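Local coordinates for protein demethylmenaquinone Methyltransferase (Thermus thermophilus, PDB 1J3L) that belongs to the RraA-like sequence family, folds as a mixed alpha/beta protein and assembles from three chains, at residues G33-L38 / P139-L144; A56-F61 / K84-V89. All coordinates share one frame; numbering follows the deposited sequence.

Contact 1 (G33-L38 / P139-L144); sequences GRVRTL and PGSFLL
Strand 33-38 meets the turn and strand start of 139-144 through backbone bonds first and side chains second. Gly33 and Leu143 form an antiparallel hydrogen-bonded pair. Leu143 N reaches Gly33 O at 2.8 Å in an almost straight bond, and Gly33 N bonds back to Leu143 O. Val35 N points nearly along the C=O axis of Ser141 at 2.7 Å from its O. Gly140 N then bonds to Val35 O from above the carbonyl plane.

The tight part lies on the face of Val35 and Leu143, which cross at about a right angle. Val35 CG2 lies beside its own backbone N and presses on Leu143 CB at 3.4 Å, closer than usual for two carbons. Ser141 OG touches the same valine and bonds to Leu138 O. Thr37 OG1 meets Pro139 CG at 3.3 Å and is hydrogen-bonded to Val128 O.

The other face is looser and more exposed. Arg34 is extended, with CG anti to the backbone N (chi1 -173°). One face of its guanidinium lies over Gly140 O, with NH1 3.7 Å from that oxygen. The Phe142 ring passes beside the Gly33 backbone, Phe142 CE1 3.6 Å from Gly33 CA. At Gly33 and Gly140 a CB would strike the preceding carbonyl O. This is a short antiparallel strand pairing that opens into a loop, within a mixed beta-sheet.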
loop_
_atom_site.group_PDB
_atom_site.type_symbol
_atom_site.label_atom_id
_atom_site.label_comp_id
_atom_site.label_asym_id
_atom_site.label_seq_id
_atom_site.Cartn_x
_atom_site.Cartn_y
_atom_site.Cartn_z
ATOM N N GLY A 33 -14.584 15.003 12.673
ATOM C CA GLY A 33 -15.105 15.215 14.011
ATOM C C GLY A 33 -14.093 15.704 15.025
ATOM O O GLY A 33 -12.901 15.839 14.726
ATOM N N ARG A 34 -14.583 15.983 16.230
ATOM C CA ARG A 34 -13.741 16.435 17.320
ATOM C C ARG A 34 -12.860 15.250 17.713
ATOM O O ARG A 34 -13.364 14.158 17.973
ATOM C CB ARG A 34 -14.606 16.873 18.511
ATOM C CG ARG A 34 -13.812 17.528 19.630
ATOM C CD ARG A 34 -14.692 17.925 20.812
ATOM N NE ARG A 34 -13.943 18.688 21.811
ATOM C CZ ARG A 34 -13.559 19.956 21.663
ATOM N NH1 ARG A 34 -13.853 20.620 20.555
ATOM N NH2 ARG A 34 -12.879 20.564 22.623
ATOM N N VAL A 35 -11.552 15.473 17.753
ATOM C CA VAL A 35 -10.588 14.436 18.090
ATOM C C VAL A 35 -10.538 14.038 19.561
ATOM O O VAL A 35 -10.603 14.870 20.465
ATOM C CB VAL A 35 -9.144 14.850 17.660
ATOM C CG1 VAL A 35 -8.138 13.831 18.142
ATOM C CG2 VAL A 35 -9.061 14.985 16.149
ATOM N N ARG A 36 -10.407 12.735 19.765
ATOM C CA ARG A 36 -10.294 12.121 21.077
ATOM C C ARG A 36 -9.080 11.211 20.872
ATOM O O ARG A 36 -9.035 10.454 19.906
ATOM C CB ARG A 36 -11.535 11.281 21.364
ATOM C CG ARG A 36 -11.746 10.978 22.820
ATOM C CD ARG A 36 -12.493 12.097 23.524
ATOM N NE ARG A 36 -12.485 11.885 24.967
ATOM C CZ ARG A 36 -13.012 10.828 25.577
ATOM N NH1 ARG A 36 -13.603 9.873 24.873
ATOM N NH2 ARG A 36 -12.936 10.722 26.895
ATOM N N THR A 37 -8.096 11.276 21.756
ATOM C CA THR A 37 -6.901 10.461 21.580
ATOM C C THR A 37 -6.751 9.329 22.575
ATOM O O THR A 37 -7.427 9.277 23.608
ATOM C CB THR A 37 -5.621 11.308 21.665
ATOM O OG1 THR A 37 -5.458 11.801 23.005
ATOM C CG2 THR A 37 -5.703 12.481 20.699
ATOM N N LEU A 38 -5.829 8.431 22.251
ATOM C CA LEU A 38 -5.552 7.278 23.080
ATOM C C LEU A 38 -4.215 6.681 22.659
ATOM O O LEU A 38 -3.915 6.568 21.467
ATOM C CB LEU A 38 -6.675 6.262 22.903
ATOM C CG LEU A 38 -6.684 4.978 23.711
ATOM C CD1 LEU A 38 -6.615 5.297 25.193
ATOM C CD2 LEU A 38 -7.955 4.207 23.380
ATOM N N PRO A 139 -5.937 16.206 21.624
ATOM C CA PRO A 139 -7.303 15.949 22.055
ATOM C C PRO A 139 -7.976 17.313 21.922
ATOM O O PRO A 139 -7.422 18.319 22.382
ATOM C CB PRO A 139 -7.137 15.554 23.520
ATOM C CG PRO A 139 -5.728 15.042 23.596
ATOM C CD PRO A 139 -4.988 16.008 22.732
ATOM N N GLY A 140 -9.134 17.365 21.272
ATOM C CA GLY A 140 -9.823 18.633 21.141
ATOM C C GLY A 140 -9.679 19.335 19.812
ATOM O O GLY A 140 -10.321 20.362 19.580
ATOM N N SER A 141 -8.831 18.809 18.940
ATOM C CA SER A 141 -8.660 19.417 17.626
ATOM C C SER A 141 -9.738 18.817 16.742
ATOM O O SER A 141 -10.401 17.867 17.144
ATOM C CB SER A 141 -7.272 19.101 17.063
ATOM O OG SER A 141 -7.020 17.708 17.103
ATOM N N PHE A 142 -9.924 19.376 15.552
ATOM C CA PHE A 142 -10.929 18.870 14.622
ATOM C C PHE A 142 -10.219 18.049 13.552
ATOM O O PHE A 142 -9.223 18.490 12.979
ATOM C CB PHE A 142 -11.686 20.027 13.961
ATOM C CG PHE A 142 -12.873 19.592 13.137
ATOM C CD1 PHE A 142 -13.989 19.025 13.739
ATOM C CD2 PHE A 142 -12.871 19.752 11.756
ATOM C CE1 PHE A 142 -15.092 18.625 12.974
ATOM C CE2 PHE A 142 -13.959 19.357 10.984
ATOM C CZ PHE A 142 -15.074 18.790 11.596
ATOM N N LEU A 143 -10.720 16.846 13.294
ATOM C CA LEU A 143 -10.111 15.997 12.288
ATOM C C LEU A 143 -11.005 15.819 11.076
ATOM O O LEU A 143 -12.225 15.702 11.182
ATOM C CB LEU A 143 -9.742 14.632 12.877
ATOM C CG LEU A 143 -9.075 13.633 11.923
ATOM C CD1 LEU A 143 -8.270 12.607 12.714
ATOM C CD2 LEU A 143 -10.134 12.946 11.076
ATOM N N LEU A 144 -10.369 15.814 9.915
ATOM C CA LEU A 144 -11.051 15.646 8.651
ATOM C C LEU A 144 -10.349 14.501 7.953
ATOM O O LEU A 144 -9.122 14.421 7.957
ATOM C CB LEU A 144 -10.947 16.927 7.822
ATOM C CG LEU A 144 -12.136 17.887 7.911
ATOM C CD1 LEU A 144 -11.687 19.321 7.717
ATOM C CD2 LEU A 144 -13.166 17.491 6.871
#

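Contact 2 (A56-F61 / K84-V89); sequences AGQVLF and KGWAGV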
loop_
_atom_site.group_PDB
_atom_site.type_symbol
_atom_site.label_atom_id
_atom_site.label_comp_id
_atom_site.label_asym_id
_atom_site.label_seq_id
_atom_site.Cartn_x
_atom_site.Cartn_y
_atom_site.Cartn_z
ATOM N N ALA A 56 -20.703 11.229 19.821
ATOM C CA ALA A 56 -21.385 12.057 18.839
ATOM C C ALA A 56 -20.447 13.143 18.311
ATOM O O ALA A 56 -19.849 13.895 19.077
ATOM C CB ALA A 56 -22.595 12.680 19.469
ATOM N N GLY A 57 -20.318 13.208 16.993
ATOM C CA GLY A 57 -19.468 14.213 16.375
ATOM C C GLY A 57 -17.999 14.125 16.751
ATOM O O GLY A 57 -17.288 15.129 16.736
ATOM N N GLN A 58 -17.525 12.928 17.083
ATOM C CA GLN A 58 -16.126 12.778 17.469
ATOM C C GLN A 58 -15.362 11.727 16.680
ATOM O O GLN A 58 -15.941 10.826 16.085
ATOM C CB GLN A 58 -16.028 12.449 18.964
ATOM C CG GLN A 58 -16.677 13.495 19.864
ATOM C CD GLN A 58 -16.918 12.987 21.271
ATOM O OE1 GLN A 58 -15.986 12.809 22.047
ATOM N NE2 GLN A 58 -18.179 12.739 21.601
ATOM N N VAL A 59 -14.045 11.863 16.686
ATOM C CA VAL A 59 -13.172 10.929 16.011
ATOM C C VAL A 59 -12.130 10.435 17.010
ATOM O O VAL A 59 -11.432 11.236 17.630
ATOM C CB VAL A 59 -12.441 11.602 14.841
ATOM C CG1 VAL A 59 -11.371 10.674 14.288
ATOM C CG2 VAL A 59 -13.429 11.945 13.756
ATOM N N LEU A 60 -12.027 9.121 17.174
ATOM C CA LEU A 60 -11.042 8.582 18.092
ATOM C C LEU A 60 -9.782 8.233 17.303
ATOM O O LEU A 60 -9.829 7.510 16.309
ATOM C CB LEU A 60 -11.581 7.340 18.807
ATOM C CG LEU A 60 -10.646 6.746 19.870
ATOM C CD1 LEU A 60 -10.589 7.693 21.064
ATOM C CD2 LEU A 60 -11.128 5.353 20.301
ATOM N N PHE A 61 -8.663 8.784 17.741
ATOM C CA PHE A 61 -7.381 8.543 17.105
ATOM C C PHE A 61 -6.608 7.642 18.064
ATOM O O PHE A 61 -6.245 8.061 19.163
ATOM C CB PHE A 61 -6.637 9.867 16.896
ATOM C CG PHE A 61 -5.597 9.818 15.815
ATOM C CD1 PHE A 61 -4.548 8.917 15.880
ATOM C CD2 PHE A 61 -5.658 10.686 14.743
ATOM C CE1 PHE A 61 -3.578 8.880 14.882
ATOM C CE2 PHE A 61 -4.688 10.656 13.741
ATOM C CZ PHE A 61 -3.650 9.755 13.816
ATOM N N LYS A 84 -22.611 4.026 19.496
ATOM C CA LYS A 84 -22.363 5.135 20.407
ATOM C C LYS A 84 -22.232 6.478 19.683
ATOM O O LYS A 84 -21.963 7.505 20.308
ATOM C CB LYS A 84 -21.111 4.857 21.240
ATOM C CG LYS A 84 -21.359 3.948 22.437
ATOM C CD LYS A 84 -22.291 4.629 23.422
ATOM C CE LYS A 84 -22.616 3.748 24.601
ATOM N NZ LYS A 84 -23.444 4.500 25.570
ATOM N N GLY A 85 -22.403 6.456 18.363
ATOM C CA GLY A 85 -22.356 7.680 17.575
ATOM C C GLY A 85 -21.028 8.187 17.043
ATOM O O GLY A 85 -20.972 9.238 16.406
ATOM N N TRP A 86 -19.952 7.461 17.301
ATOM C CA TRP A 86 -18.658 7.897 16.814
ATOM C C TRP A 86 -18.705 8.134 15.311
ATOM O O TRP A 86 -19.331 7.375 14.566
ATOM C CB TRP A 86 -17.583 6.855 17.158
ATOM C CG TRP A 86 -17.339 6.775 18.612
ATOM C CD1 TRP A 86 -18.090 6.107 19.530
ATOM C CD2 TRP A 86 -16.356 7.508 19.351
ATOM N NE1 TRP A 86 -17.643 6.382 20.799
ATOM C CE2 TRP A 86 -16.578 7.233 20.717
ATOM C CE3 TRP A 86 -15.307 8.362 18.987
ATOM C CZ2 TRP A 86 -15.799 7.799 21.726
ATOM C CZ3 TRP A 86 -14.532 8.923 19.991
ATOM C CH2 TRP A 86 -14.782 8.632 21.350
ATOM N N ALA A 87 -18.051 9.199 14.869
ATOM C CA ALA A 87 -18.004 9.522 13.446
ATOM C C ALA A 87 -16.938 8.666 12.774
ATOM O O ALA A 87 -17.052 8.324 11.594
ATOM C CB ALA A 87 -17.687 10.996 13.249
ATOM N N GLY A 88 -15.907 8.315 13.533
ATOM C CA GLY A 88 -14.839 7.503 12.986
ATOM C C GLY A 88 -13.727 7.178 13.968
ATOM O O GLY A 88 -13.635 7.751 15.052
ATOM N N VAL A 89 -12.876 6.246 13.561
ATOM C CA VAL A 89 -11.739 5.804 14.356
ATOM C C VAL A 89 -10.516 5.751 13.444
ATOM O O VAL A 89 -10.586 5.235 12.321
ATOM C CB VAL A 89 -11.960 4.379 14.922
ATOM C CG1 VAL A 89 -10.899 4.064 15.986
ATOM C CG2 VAL A 89 -13.372 4.254 15.479
HETATM O O HOH W 1 -21.458 11.905 14.881
#
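Two backbone hydrogen bonds join segments 56-61 and 84-89. Ala87 N lies nearly along the C=O axis of Gln58, 2.9 Å from its O. Ala87 CB touches the same Gln58 O at 3.3 Å. Leu60 N bonds to Gly88 O at 3.0 Å, in the carbonyl plane. Val59 with Gly88 and Leu60 with Val89 are parallel bridges. Two CA-H...O contacts add to them, from Val59 CA to Gly88 O at 3.4 Å and from Val89 CA to Leu60 O at 3.2 Å.

The polar contacts gather at the start of the segments. One water accepts from Gly57 N and donates to Gly85 O. Gln58 NE2 bonds to Ala56 O in its own segment and also to Glu54 O. Lys84 NZ turns away to a salt bridge with Glu54.

Apolar packing centres on Trp86. Its CB leaves away from 56-61, but the indole comes back, with CG beside the backbone N (chi1 -68°). The six-membered ring thus reaches Leu60 CB with CZ3 at 3.6 Å, and Gln58 CB with the same atom at 4.0 Å. The carbonyl carbon of Val59 sits at the ring edge.

Gly85 closes helix 75-83 in a Schellman motif, which delivers the chain to strand 88-92. The contact thus joins the two strands of a beta-alpha-beta unit. Strand 31-39 flanks strand 58-63, and helix 45-51 packs on Leu60.

How the contacts relate
Both contacts are partly buried, and their centres lie about 9 Å apart in one mixed sheet. Strand 31-39 of contact 1 and strand 58-63 of contact 2 are neighbours in it. Probable hydrogen bonds join them, Arg34 O to Val59 N at 2.7 Å and Arg36 O to Phe61 N at 2.8 Å. Contact 1 is antiparallel and links residues far apart in sequence. Contact 2 is parallel and local, across one helix. In contact 1 the exposed side is the face of Arg34 and the partly exposed Phe142; in contact 2 it is the loop end, with the water bridge. Contact 1 buries aliphatic chains, contact 2 also an indole, which Arg36 of strand 31-39 touches.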